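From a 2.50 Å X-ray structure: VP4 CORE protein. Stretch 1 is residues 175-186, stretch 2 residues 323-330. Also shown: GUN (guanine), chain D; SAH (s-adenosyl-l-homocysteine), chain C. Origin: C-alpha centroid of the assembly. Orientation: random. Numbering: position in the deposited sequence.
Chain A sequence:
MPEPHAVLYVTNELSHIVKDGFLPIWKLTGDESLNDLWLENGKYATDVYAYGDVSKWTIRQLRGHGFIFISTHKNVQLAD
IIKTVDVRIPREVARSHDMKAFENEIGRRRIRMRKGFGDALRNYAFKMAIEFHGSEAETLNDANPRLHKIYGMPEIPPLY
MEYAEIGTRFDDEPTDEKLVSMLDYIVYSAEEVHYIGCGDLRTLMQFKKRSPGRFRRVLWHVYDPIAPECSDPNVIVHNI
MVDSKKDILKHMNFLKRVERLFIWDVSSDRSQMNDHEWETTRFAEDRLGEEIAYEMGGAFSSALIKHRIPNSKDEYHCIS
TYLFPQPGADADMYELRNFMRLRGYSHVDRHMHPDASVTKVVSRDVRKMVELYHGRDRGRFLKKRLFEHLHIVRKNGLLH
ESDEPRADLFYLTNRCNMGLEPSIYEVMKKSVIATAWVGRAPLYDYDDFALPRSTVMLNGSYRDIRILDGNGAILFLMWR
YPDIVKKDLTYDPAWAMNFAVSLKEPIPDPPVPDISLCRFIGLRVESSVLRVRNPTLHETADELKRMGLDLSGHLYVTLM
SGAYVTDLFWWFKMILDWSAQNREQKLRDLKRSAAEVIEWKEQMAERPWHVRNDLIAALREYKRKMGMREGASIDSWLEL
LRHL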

# COMPACT_ATOMS: atom_id res chain seq x y z
N THR A 175 16.26 11.65 -10.79
CA THR A 175 16.32 11.31 -9.35
C THR A 175 17.58 11.88 -8.71
O THR A 175 18.22 12.76 -9.28
N ASP A 176 17.95 11.36 -7.55
CA ASP A 176 19.16 11.78 -6.85
C ASP A 176 20.43 11.51 -7.67
O ASP A 176 20.42 10.70 -8.59
N GLU A 177 21.51 12.20 -7.32
CA GLU A 177 22.82 11.97 -7.94
C GLU A 177 23.25 10.51 -7.82
O GLU A 177 23.11 9.88 -6.77
N LYS A 178 23.76 9.99 -8.94
CA LYS A 178 24.15 8.59 -9.12
C LYS A 178 24.62 7.85 -7.87
O LYS A 178 24.12 6.75 -7.57
N LEU A 179 25.55 8.45 -7.13
CA LEU A 179 26.19 7.78 -6.00
C LEU A 179 25.39 7.71 -4.69
O LEU A 179 25.61 6.79 -3.89
N VAL A 180 24.47 8.65 -4.46
CA VAL A 180 23.51 8.49 -3.35
C VAL A 180 22.32 7.61 -3.75
O VAL A 180 21.74 6.92 -2.91
N SER A 181 21.99 7.65 -5.03
CA SER A 181 20.98 6.77 -5.58
C SER A 181 21.45 5.33 -5.46
O SER A 181 20.65 4.42 -5.26
N MET A 182 22.77 5.13 -5.58
CA MET A 182 23.35 3.80 -5.45
C MET A 182 22.99 3.21 -4.09
O MET A 182 22.34 2.16 -4.02
N LEU A 183 23.35 3.91 -3.02
CA LEU A 183 22.96 3.53 -1.66
C LEU A 183 21.45 3.39 -1.52
O LEU A 183 20.99 2.50 -0.82
N ASP A 184 20.69 4.25 -2.19
CA ASP A 184 19.22 4.21 -2.11
C ASP A 184 18.58 2.86 -2.40
O ASP A 184 17.67 2.46 -1.67
N TYR A 185 19.02 2.18 -3.47
CA TYR A 185 18.45 0.88 -3.79
C TYR A 185 19.17 -0.33 -3.16
O TYR A 185 18.59 -1.40 -3.06
N ILE A 186 20.42 -0.17 -2.76
CA ILE A 186 21.13 -1.32 -2.20
C ILE A 186 20.95 -1.43 -0.68
O ILE A 186 20.90 -2.53 -0.16
N LEU A 323 24.22 -7.55 -13.66
CA LEU A 323 24.78 -6.25 -14.03
C LEU A 323 23.62 -5.35 -14.42
O LEU A 323 22.77 -5.73 -15.24
N PHE A 324 23.55 -4.17 -13.83
CA PHE A 324 22.48 -3.26 -14.22
C PHE A 324 22.86 -1.80 -14.37
O PHE A 324 23.90 -1.37 -13.87
N PRO A 325 22.01 -1.03 -15.08
CA PRO A 325 22.25 0.39 -15.28
C PRO A 325 22.12 1.17 -13.97
O PRO A 325 21.52 0.68 -13.01
N GLN A 326 22.70 2.36 -13.95
CA GLN A 326 22.74 3.19 -12.75
C GLN A 326 21.80 4.38 -12.86
O GLN A 326 21.93 5.19 -13.77
N PRO A 327 20.84 4.47 -11.92
CA PRO A 327 19.96 5.63 -11.86
C PRO A 327 20.77 6.90 -11.60
O PRO A 327 21.69 6.88 -10.79
N GLY A 328 20.43 7.98 -12.32
CA GLY A 328 21.07 9.28 -12.13
C GLY A 328 22.43 9.43 -12.80
O GLY A 328 23.09 10.47 -12.64
N ALA A 329 22.85 8.41 -13.54
CA ALA A 329 24.12 8.44 -14.24
C ALA A 329 23.98 9.14 -15.59
O ALA A 329 22.90 9.13 -16.19
N ASP A 330 25.07 9.74 -16.07
CA ASP A 330 25.08 10.47 -17.34
C ASP A 330 24.91 9.55 -18.54
O ASP A 330 25.28 8.37 -18.49

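Stretch 2 enters as a strand and then turns against the helix of stretch 1, with no direct hydrogen bond between the two; the contact consists of apolar and backbone approaches, with one water bridging it. Leu-323 stays out of reach. Phe-324 points toward the helix, its chi1 off the wells at 34°, and its CE1 lies 3.9 Å from Tyr-185 OH, the two rings meeting obliquely. Pro-325 turns away. Gln-326 points toward the helix (m, then t), where its OE1 sits 3.9 Å from Lys-178 CE. A water donates to Gln-326 OE1 at 2.8 Å and hydrogen-bonds to Tyr-185 OH at 3.3 Å, linking two polar groups across the contact.

Pro-327 lays its CD 4.0 Å from CE2 of Tyr-185, in the p rotamer, whose CA-to-CB bond points toward stretch 2. Pro-327 O receives a CA-H...O contact from Lys-178 CA at 3.4 Å. Ser-181 also points in, yet its OG donates to Asp-176 O at 3.1 Å, within its own stretch; on the same helix, Asp-184 O accepts from guanine N2 at 3.0 Å.

At Gly-328 the two backbones have their closest CA pair, Gly-328 CA to Lys-178 CA at 4.4 Å: an ideal CB would clash with Asp-176 O at 2.5 Å, and its positive phi suits the type II turn. Finally, Ala-329 CB meets Lys-178 CD at 4.1 Å, along a lysine chain whose end leads away.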

# COMPACT_ATOMS: atom_id res chain seq x y z
CB THR A 175 16.36 9.78 -9.08
OG1 THR A 175 16.39 9.04 -10.31
CG2 THR A 175 15.18 9.36 -8.22
CB ASP A 176 19.25 11.08 -5.49
CG ASP A 176 18.15 11.52 -4.53
OD1 ASP A 176 17.19 10.75 -4.31
OD2 ASP A 176 18.25 12.65 -4.01
CB GLU A 177 23.89 12.91 -7.35
CG GLU A 177 23.99 12.90 -5.83
CD GLU A 177 25.16 13.71 -5.29
OE1 GLU A 177 26.33 13.33 -5.55
OE2 GLU A 177 24.91 14.72 -4.60
CB LYS A 178 25.19 8.52 -10.24
CG LYS A 178 25.99 7.26 -10.37
CD LYS A 178 27.21 7.55 -11.27
CE LYS A 178 28.47 6.83 -10.78
NZ LYS A 178 29.74 7.35 -11.37
CB LEU A 179 27.62 8.33 -5.78
CG LEU A 179 28.65 7.69 -6.73
CD1 LEU A 179 29.97 8.50 -6.83
CD2 LEU A 179 28.92 6.22 -6.36
CB VAL A 180 23.07 9.85 -2.65
CG1 VAL A 180 23.63 11.07 -3.33
CG2 VAL A 180 21.55 9.94 -2.48
CB SER A 181 20.72 7.11 -7.04
OG SER A 181 19.65 8.01 -7.16
CB MET A 182 24.86 3.84 -5.67
CG MET A 182 25.52 2.51 -5.76
SD MET A 182 27.14 2.72 -5.05
CE MET A 182 27.98 1.34 -5.77
CB LEU A 183 23.52 4.52 -0.63
CG LEU A 183 25.03 4.78 -0.57
CD1 LEU A 183 25.31 6.00 0.28
CD2 LEU A 183 25.83 3.57 -0.06
CB ASP A 184 18.60 5.24 -3.04
CG ASP A 184 18.51 6.59 -2.42
OD1 ASP A 184 18.73 6.70 -1.20
OD2 ASP A 184 18.22 7.55 -3.17
CB TYR A 185 18.31 0.72 -5.30
CG TYR A 185 19.61 0.59 -6.05
CD1 TYR A 185 20.31 -0.61 -6.07
CD2 TYR A 185 20.12 1.67 -6.77
CE1 TYR A 185 21.50 -0.72 -6.77
CE2 TYR A 185 21.30 1.56 -7.47
CZ TYR A 185 21.98 0.37 -7.47
OH TYR A 185 23.16 0.25 -8.18
CB ILE A 186 22.64 -1.35 -2.60
CG1 ILE A 186 23.25 -2.75 -2.43
CG2 ILE A 186 23.44 -0.30 -1.81
CD1 ILE A 186 22.74 -3.81 -3.41
CB LEU A 323 25.78 -6.37 -15.18
CG LEU A 323 27.00 -7.29 -15.02
CD1 LEU A 323 27.71 -7.49 -16.37
CD2 LEU A 323 27.99 -6.77 -13.98
CB PHE A 324 21.23 -3.41 -13.35
CG PHE A 324 21.51 -3.75 -11.92
CD1 PHE A 324 22.36 -2.97 -11.15
CD2 PHE A 324 20.87 -4.84 -11.34
CE1 PHE A 324 22.59 -3.28 -9.81
CE2 PHE A 324 21.09 -5.17 -10.00
CZ PHE A 324 21.95 -4.39 -9.23
CB PRO A 325 21.15 0.80 -16.26
CG PRO A 325 20.60 -0.48 -16.82
CD PRO A 325 20.77 -1.48 -15.73
CB GLN A 326 24.16 3.70 -12.50
CG GLN A 326 25.22 2.61 -12.50
CD GLN A 326 26.52 3.09 -11.92
OE1 GLN A 326 26.59 3.47 -10.75
NE2 GLN A 326 27.56 3.10 -12.74
CB PRO A 327 19.06 5.33 -10.65
CG PRO A 327 19.21 3.90 -10.38
CD PRO A 327 20.55 3.48 -10.87
CB ALA A 329 24.66 7.03 -14.42
CB ASP A 330 26.36 11.29 -17.47
CG ASP A 330 26.24 12.67 -16.83
OD1 ASP A 330 25.53 12.79 -15.80
OD2 ASP A 330 26.84 13.63 -17.37
N9 GUN D . 11.47 4.33 -4.49
C8 GUN D . 10.56 4.58 -3.54
N7 GUN D . 11.14 4.45 -2.34
C5 GUN D . 12.41 4.12 -2.53
C6 GUN D . 13.46 3.86 -1.65
O6 GUN D . 13.28 3.93 -0.43
N1 GUN D . 14.71 3.54 -2.18
C2 GUN D . 14.85 3.48 -3.59
N2 GUN D . 16.02 3.17 -4.12
N3 GUN D . 13.82 3.74 -4.41
C4 GUN D . 12.62 4.05 -3.90
N SAH C . 32.58 6.63 -3.47
CA SAH C . 33.14 7.98 -3.82
CB SAH C . 33.66 8.04 -5.26
CG SAH C . 34.81 7.07 -5.54
SD SAH C . 36.36 7.95 -5.81
C SAH C . 32.11 9.07 -3.56
O SAH C . 30.91 8.82 -3.58
OXT SAH C . 32.47 10.23 -3.33
C5' SAH C . 37.37 6.46 -5.79
C4' SAH C . 38.19 6.43 -4.52
O4' SAH C . 38.77 5.17 -4.33
C3' SAH C . 39.34 7.42 -4.52
O3' SAH C . 38.99 8.48 -3.67
C2' SAH C . 40.54 6.65 -4.00
O2' SAH C . 41.12 7.29 -2.89
C1' SAH C . 39.92 5.35 -3.53
N9 SAH C . 40.76 4.14 -3.64
C8 SAH C . 41.64 3.79 -4.63
N7 SAH C . 42.15 2.58 -4.33
C5 SAH C . 41.60 2.15 -3.17
C6 SAH C . 41.77 0.99 -2.42
N6 SAH C . 42.61 0.04 -2.82
N1 SAH C . 41.05 0.83 -1.24
C2 SAH C . 40.18 1.82 -0.83
N3 SAH C . 40.02 2.96 -1.58
C4 SAH C . 40.72 3.12 -2.73
O HOH W 1 24.25 3.14 -9.27